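Alpha,alpha-trehalose-phosphate synthase (UDP-forming) (Burkholderia xenovorans, PDB 5HXA) is, by name, a trehalose-6-phosphate synthase, a two-domain glycosyltransferase of family 20 in the GT-B clan. Local coordinates at residues F202-H211 against V220-V229. Sequence-based numbering, arbitrary orientation.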
ATOM      1  N   PHE A 202       9.381  10.488   4.963  1.00 15.99           N
ATOM      2  CA  PHE A 202      10.061  11.442   4.087  1.00 17.67           C
ATOM      3  C   PHE A 202      11.571  11.309   4.219  1.00 18.22           C
ATOM      4  O   PHE A 202      12.292  11.226   3.221  1.00 17.95           O
ATOM      5  CB  PHE A 202       9.608  12.858   4.447  1.00 17.76           C
ATOM      6  CG  PHE A 202      10.241  13.949   3.624  1.00 19.91           C
ATOM      7  CD1 PHE A 202       9.769  14.242   2.349  1.00 17.59           C
ATOM      8  CD2 PHE A 202      11.279  14.709   4.140  1.00 21.78           C
ATOM      9  CE1 PHE A 202      10.343  15.272   1.598  1.00 21.09           C
ATOM     10  CE2 PHE A 202      11.850  15.734   3.397  1.00 22.94           C
ATOM     11  CZ  PHE A 202      11.385  16.016   2.127  1.00 19.96           C
ATOM     12  N   VAL A 203      12.065  11.283   5.455  1.00 14.99           N
ATOM     13  CA  VAL A 203      13.501  11.184   5.674  1.00 17.41           C
ATOM     14  C   VAL A 203      14.032   9.838   5.181  1.00 19.01           C
ATOM     15  O   VAL A 203      15.139   9.758   4.627  1.00 18.77           O
ATOM     16  CB  VAL A 203      13.814  11.419   7.162  1.00 21.72           C
ATOM     17  CG1 VAL A 203      15.274  11.112   7.456  1.00 22.63           C
ATOM     18  CG2 VAL A 203      13.466  12.868   7.551  1.00 20.74           C
ATOM     19  N   ASP A 204      13.248   8.766   5.354  1.00 15.58           N
ATOM     20  CA  ASP A 204      13.659   7.462   4.823  1.00 18.94           C
ATOM     21  C   ASP A 204      13.885   7.516   3.317  1.00 14.99           C
ATOM     22  O   ASP A 204      14.838   6.914   2.798  1.00 18.69           O
ATOM     23  CB  ASP A 204      12.610   6.394   5.135  1.00 18.93           C
ATOM     24  CG  ASP A 204      12.730   5.829   6.546  1.00 23.82           C
ATOM     25  OD1 ASP A 204      13.734   6.106   7.236  1.00 20.83           O
ATOM     26  OD2 ASP A 204      11.812   5.088   6.956  1.00 21.84           O
ATOM     27  N   PHE A 205      13.000   8.190   2.584  1.00 14.88           N
ATOM     28  CA  PHE A 205      13.185   8.247   1.139  1.00 17.07           C
ATOM     29  C   PHE A 205      14.512   8.909   0.812  1.00 19.00           C
ATOM     30  O   PHE A 205      15.293   8.414  -0.015  1.00 20.40           O
ATOM     31  CB  PHE A 205      12.041   9.004   0.458  1.00 19.66           C
ATOM     32  CG  PHE A 205      12.240   9.132  -1.027  1.00 21.91           C
ATOM     33  CD1 PHE A 205      11.819   8.121  -1.885  1.00 24.11           C
ATOM     34  CD2 PHE A 205      12.936  10.219  -1.561  1.00 19.04           C
ATOM     35  CE1 PHE A 205      12.049   8.210  -3.260  1.00 22.88           C
ATOM     36  CE2 PHE A 205      13.161  10.317  -2.921  1.00 19.78           C
ATOM     37  CZ  PHE A 205      12.715   9.314  -3.775  1.00 23.64           C
ATOM     38  N   ILE A 206      14.782  10.026   1.478  1.00 16.14           N
ATOM     39  CA  ILE A 206      15.974  10.815   1.193  1.00 14.73           C
ATOM     40  C   ILE A 206      17.231  10.027   1.536  1.00 19.08           C
ATOM     41  O   ILE A 206      18.175   9.957   0.738  1.00 20.43           O
ATOM     42  CB  ILE A 206      15.890  12.154   1.951  1.00 18.77           C
ATOM     43  CG1 ILE A 206      14.869  13.055   1.243  1.00 23.54           C
ATOM     44  CG2 ILE A 206      17.267  12.843   2.087  1.00 18.62           C
ATOM     45  CD1 ILE A 206      14.549  14.299   1.981  1.00 29.85           C
ATOM     46  N   GLU A 207      17.257   9.409   2.719  1.00 16.78           N
ATOM     47  CA  GLU A 207      18.459   8.694   3.138  1.00 18.96           C
ATOM     48  C   GLU A 207      18.665   7.427   2.320  1.00 21.63           C
ATOM     49  O   GLU A 207      19.778   7.139   1.870  1.00 18.08           O
ATOM     50  CB  GLU A 207      18.383   8.351   4.629  1.00 23.39           C
ATOM     51  CG  GLU A 207      18.456   9.560   5.546  1.00 24.99           C
ATOM     52  CD  GLU A 207      18.473   9.175   7.020  1.00 27.77           C
ATOM     53  OE1 GLU A 207      19.100   9.891   7.816  1.00 37.12           O
ATOM     54  OE2 GLU A 207      17.858   8.151   7.381  1.00 34.86           O
ATOM     55  N   ARG A 208      17.603   6.645   2.124  1.00 20.17           N
ATOM     56  CA  ARG A 208      17.776   5.358   1.460  1.00 26.02           C
ATOM     57  C   ARG A 208      17.995   5.512  -0.035  1.00 25.77           C
ATOM     58  O   ARG A 208      18.621   4.643  -0.649  1.00 26.93           O
ATOM     59  CB  ARG A 208      16.579   4.451   1.778  1.00 25.20           C
ATOM     60  CG  ARG A 208      16.546   4.167   3.272  1.00 31.70           C
ATOM     61  CD  ARG A 208      15.375   3.325   3.779  1.00 32.97           C
ATOM     62  NE  ARG A 208      15.701   2.894   5.142  1.00 47.34           N
ATOM     63  CZ  ARG A 208      14.915   2.171   5.936  1.00 42.77           C
ATOM     64  NH1 ARG A 208      13.726   1.782   5.518  1.00 28.74           N
ATOM     65  NH2 ARG A 208      15.331   1.836   7.154  1.00 46.01           N
ATOM     66  N   GLY A 209      17.537   6.609  -0.623  1.00 21.62           N
ATOM     67  CA  GLY A 209      17.888   6.915  -1.996  1.00 21.65           C
ATOM     68  C   GLY A 209      19.209   7.634  -2.163  1.00 24.26           C
ATOM     69  O   GLY A 209      19.545   8.028  -3.281  1.00 26.38           O
ATOM     70  N   GLN A 210      19.960   7.813  -1.068  1.00 21.98           N
ATOM     71  CA  GLN A 210      21.253   8.511  -1.077  0.51 22.43           C
ATOM     72  C   GLN A 210      21.125   9.936  -1.610  1.00 23.60           C
ATOM     73  O   GLN A 210      22.028  10.451  -2.272  1.00 23.49           O
ATOM     74  CB  GLN A 210      22.317   7.741  -1.864  0.51 27.15           C
ATOM     75  CG  GLN A 210      22.855   6.529  -1.134  0.51 33.82           C
ATOM     76  CD  GLN A 210      21.873   5.386  -1.140  0.51 37.51           C
ATOM     77  OE1 GLN A 210      21.307   5.054  -2.183  0.51 38.42           O
ATOM     78  NE2 GLN A 210      21.652   4.782   0.023  0.51 40.39           N
ATOM     79  N   HIS A 211      20.001  10.584  -1.308  1.00 23.21           N
ATOM     80  CA  HIS A 211      19.790  11.970  -1.707  1.00 23.21           C
ATOM     81  C   HIS A 211      20.235  12.962  -0.649  1.00 30.01           C
ATOM     82  O   HIS A 211      20.381  14.152  -0.951  1.00 27.03           O
ATOM     83  CB  HIS A 211      18.308  12.221  -2.008  1.00 18.26           C
ATOM     84  CG  HIS A 211      17.756  11.327  -3.065  1.00 22.38           C
ATOM     85  ND1 HIS A 211      18.213  11.351  -4.364  1.00 25.44           N
ATOM     86  CD2 HIS A 211      16.797  10.375  -3.016  1.00 24.32           C
ATOM     87  CE1 HIS A 211      17.553  10.452  -5.072  1.00 27.77           C
ATOM     88  NE2 HIS A 211      16.690   9.845  -4.279  1.00 24.40           N
ATOM     89  N   VAL A 220      17.967  18.409   7.976  1.00 20.35           N
ATOM     90  CA  VAL A 220      18.246  17.486   6.883  1.00 17.71           C
ATOM     91  C   VAL A 220      19.086  18.223   5.849  1.00 24.72           C
ATOM     92  O   VAL A 220      18.819  19.390   5.547  1.00 19.31           O
ATOM     93  CB  VAL A 220      16.946  16.965   6.236  1.00 20.49           C
ATOM     94  CG1 VAL A 220      17.255  16.206   4.937  1.00 15.96           C
ATOM     95  CG2 VAL A 220      16.177  16.100   7.214  1.00 16.94           C
ATOM     96  N   HIS A 221      20.097  17.542   5.306  1.00 20.72           N
ATOM     97  CA  HIS A 221      20.934  18.064   4.231  1.00 21.03           C
ATOM     98  C   HIS A 221      20.638  17.241   2.988  1.00 24.47           C
ATOM     99  O   HIS A 221      21.024  16.071   2.912  1.00 20.33           O
ATOM    100  CB  HIS A 221      22.411  17.972   4.602  1.00 18.82           C
ATOM    101  CG  HIS A 221      23.326  18.619   3.607  1.00 19.85           C
ATOM    102  ND1 HIS A 221      24.699  18.562   3.715  1.00 25.88           N
ATOM    103  CD2 HIS A 221      23.065  19.360   2.503  1.00 23.71           C
ATOM    104  CE1 HIS A 221      25.246  19.235   2.714  1.00 27.54           C
ATOM    105  NE2 HIS A 221      24.275  19.724   1.962  1.00 25.28           N
ATOM    106  N   ALA A 222      19.959  17.837   2.014  1.00 18.52           N
ATOM    107  CA  ALA A 222      19.592  17.087   0.819  1.00 24.67           C
ATOM    108  C   ALA A 222      19.522  18.027  -0.373  1.00 21.89           C
ATOM    109  O   ALA A 222      19.085  19.173  -0.237  1.00 20.56           O
ATOM    110  CB  ALA A 222      18.251  16.366   1.016  1.00 20.40           C
ATOM    111  N   TYR A 223      19.961  17.537  -1.535  1.00 17.46           N
ATOM    112  CA  TYR A 223      19.901  18.301  -2.783  1.00 19.64           C
ATOM    113  C   TYR A 223      20.562  19.670  -2.628  1.00 23.65           C
ATOM    114  O   TYR A 223      20.034  20.697  -3.075  1.00 20.29           O
ATOM    115  CB  TYR A 223      18.454  18.448  -3.271  1.00 24.64           C
ATOM    116  CG  TYR A 223      17.659  17.152  -3.264  1.00 24.36           C
ATOM    117  CD1 TYR A 223      17.749  16.253  -4.319  1.00 21.02           C
ATOM    118  CD2 TYR A 223      16.823  16.837  -2.201  1.00 22.55           C
ATOM    119  CE1 TYR A 223      17.014  15.060  -4.307  1.00 22.16           C
ATOM    120  CE2 TYR A 223      16.089  15.654  -2.182  1.00 20.60           C
ATOM    121  CZ  TYR A 223      16.193  14.772  -3.242  1.00 23.90           C
ATOM    122  OH  TYR A 223      15.469  13.599  -3.234  1.00 22.77           O
ATOM    123  N   ASN A 224      21.717  19.689  -1.948  1.00 18.95           N
ATOM    124  CA  ASN A 224      22.540  20.886  -1.783  1.00 18.37           C
ATOM    125  C   ASN A 224      21.855  21.964  -0.940  1.00 18.41           C
ATOM    126  O   ASN A 224      22.180  23.154  -1.065  1.00 19.12           O
ATOM    127  CB  ASN A 224      22.945  21.458  -3.147  1.00 24.58           C
ATOM    128  CG  ASN A 224      24.144  22.395  -3.071  1.00 32.77           C
ATOM    129  OD1 ASN A 224      24.902  22.401  -2.089  1.00 30.79           O
ATOM    130  ND2 ASN A 224      24.320  23.200  -4.121  1.00 29.32           N
ATOM    131  N   ARG A 225      20.926  21.576  -0.070  1.00 17.75           N
ATOM    132  CA  ARG A 225      20.232  22.518   0.805  1.00 20.81           C
ATOM    133  C   ARG A 225      20.063  21.899   2.186  1.00 18.57           C
ATOM    134  O   ARG A 225      19.964  20.677   2.327  1.00 19.83           O
ATOM    135  CB  ARG A 225      18.834  22.906   0.253  1.00 21.41           C
ATOM    136  CG  ARG A 225      18.819  23.640  -1.090  1.00 23.47           C
ATOM    137  CD  ARG A 225      17.386  24.083  -1.476  1.00 23.05           C
ATOM    138  NE  ARG A 225      16.782  24.910  -0.421  1.00 23.46           N
ATOM    139  CZ  ARG A 225      16.798  26.243  -0.389  1.00 28.36           C
ATOM    140  NH1 ARG A 225      17.366  26.938  -1.367  1.00 25.44           N
ATOM    141  NH2 ARG A 225      16.237  26.889   0.632  1.00 22.27           N
ATOM    142  N   PHE A 226      20.023  22.755   3.206  1.00 22.24           N
ATOM    143  CA  PHE A 226      19.602  22.352   4.541  1.00 18.76           C
ATOM    144  C   PHE A 226      18.157  22.787   4.762  1.00 23.03           C
ATOM    145  O   PHE A 226      17.717  23.818   4.249  1.00 22.46           O
ATOM    146  CB  PHE A 226      20.504  22.958   5.625  1.00 18.63           C
ATOM    147  CG  PHE A 226      21.739  22.131   5.934  1.00 23.80           C
ATOM    148  CD1 PHE A 226      22.849  22.184   5.104  1.00 18.55           C
ATOM    149  CD2 PHE A 226      21.778  21.297   7.046  1.00 23.11           C
ATOM    150  CE1 PHE A 226      23.993  21.419   5.373  1.00 22.37           C
ATOM    151  CE2 PHE A 226      22.916  20.524   7.322  1.00 22.22           C
ATOM    152  CZ  PHE A 226      24.026  20.593   6.490  1.00 20.47           C
ATOM    153  N   LEU A 227      17.421  21.989   5.531  1.00 18.61           N
ATOM    154  CA  LEU A 227      16.038  22.308   5.873  1.00 18.19           C
ATOM    155  C   LEU A 227      15.704  21.610   7.181  1.00 20.94           C
ATOM    156  O   LEU A 227      16.340  20.619   7.555  1.00 20.90           O
ATOM    157  CB  LEU A 227      15.053  21.876   4.772  1.00 17.88           C
ATOM    158  CG  LEU A 227      14.988  20.396   4.381  1.00 19.02           C
ATOM    159  CD1 LEU A 227      13.601  20.030   3.865  1.00 19.57           C
ATOM    160  CD2 LEU A 227      16.041  20.027   3.317  1.00 20.40           C
ATOM    161  N   LYS A 228      14.695  22.136   7.875  1.00 19.73           N
ATOM    162  CA  LYS A 228      14.178  21.506   9.085  1.00 22.14           C
ATOM    163  C   LYS A 228      12.934  20.705   8.729  1.00 24.97           C
ATOM    164  O   LYS A 228      12.060  21.197   8.008  1.00 21.74           O
ATOM    165  CB  LYS A 228      13.847  22.543  10.166  1.00 24.14           C
ATOM    166  CG  LYS A 228      13.431  21.905  11.502  1.00 27.69           C
ATOM    167  CD  LYS A 228      13.376  22.930  12.609  1.00 42.25           C
ATOM    168  CE  LYS A 228      12.954  22.306  13.934  1.00 44.50           C
ATOM    169  NZ  LYS A 228      13.932  21.301  14.412  1.00 48.01           N
ATOM    170  N   VAL A 229      12.862  19.468   9.216  1.00 20.04           N
ATOM    171  CA  VAL A 229      11.736  18.583   8.937  1.00 16.47           C
ATOM    172  C   VAL A 229      11.172  18.118  10.273  1.00 20.70           C
ATOM    173  O   VAL A 229      11.913  17.597  11.112  1.00 21.88           O
ATOM    174  CB  VAL A 229      12.157  17.379   8.064  1.00 21.81           C
ATOM    175  CG1 VAL A 229      10.942  16.561   7.640  1.00 19.38           C
ATOM    176  CG2 VAL A 229      12.921  17.858   6.818  1.00 20.81           C
TER
HETATM  177  O   HOH W   1      20.969  15.160  -3.383  1.00 27.14           O
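Helix 196-208 packs through Phe202, Val203 and Ile206 on the hairpin of strands 219-222 and 225-231, near one end of the mixed sheet in a GT-B glycosyltransferase; His211 and Tyr223 close the contact beyond the helix. Ile206, one turn on from Phe202, lays CG2 3.8 Å from Ala222 CB, a small methyl that leaves room for this branch and for the His211 backbone. Ile206 CG2 lies anti to that residue's backbone N (CG1 takes chi1 -74°), which carries it to the strand. Val203 CG2 meets Val220 CG2 at 4.2 Å, the latter beta-branched and suited to a strand, and Phe202 sets CD2 4.0 Å from Val229 CG1, its ring also meeting Phe193 and Phe166.

After a Schellman motif ends the helix, the His211 ring lies between two oxygens: Tyr223 OH over one face, 3.2 Å from CG, and Gly209 O over the centre of the other. Flat rings suit this partly exposed rim: their planes, 19° apart, slide past each other with little overlap. Tyr223 N, in the type I' turn, bonds weakly to His211 O (3.5 Å); a water donates to that oxygen and accepts weakly from Tyr223 N. Apolar packing thus carries the buried side, with a light polar link from helix exit to hairpin turn.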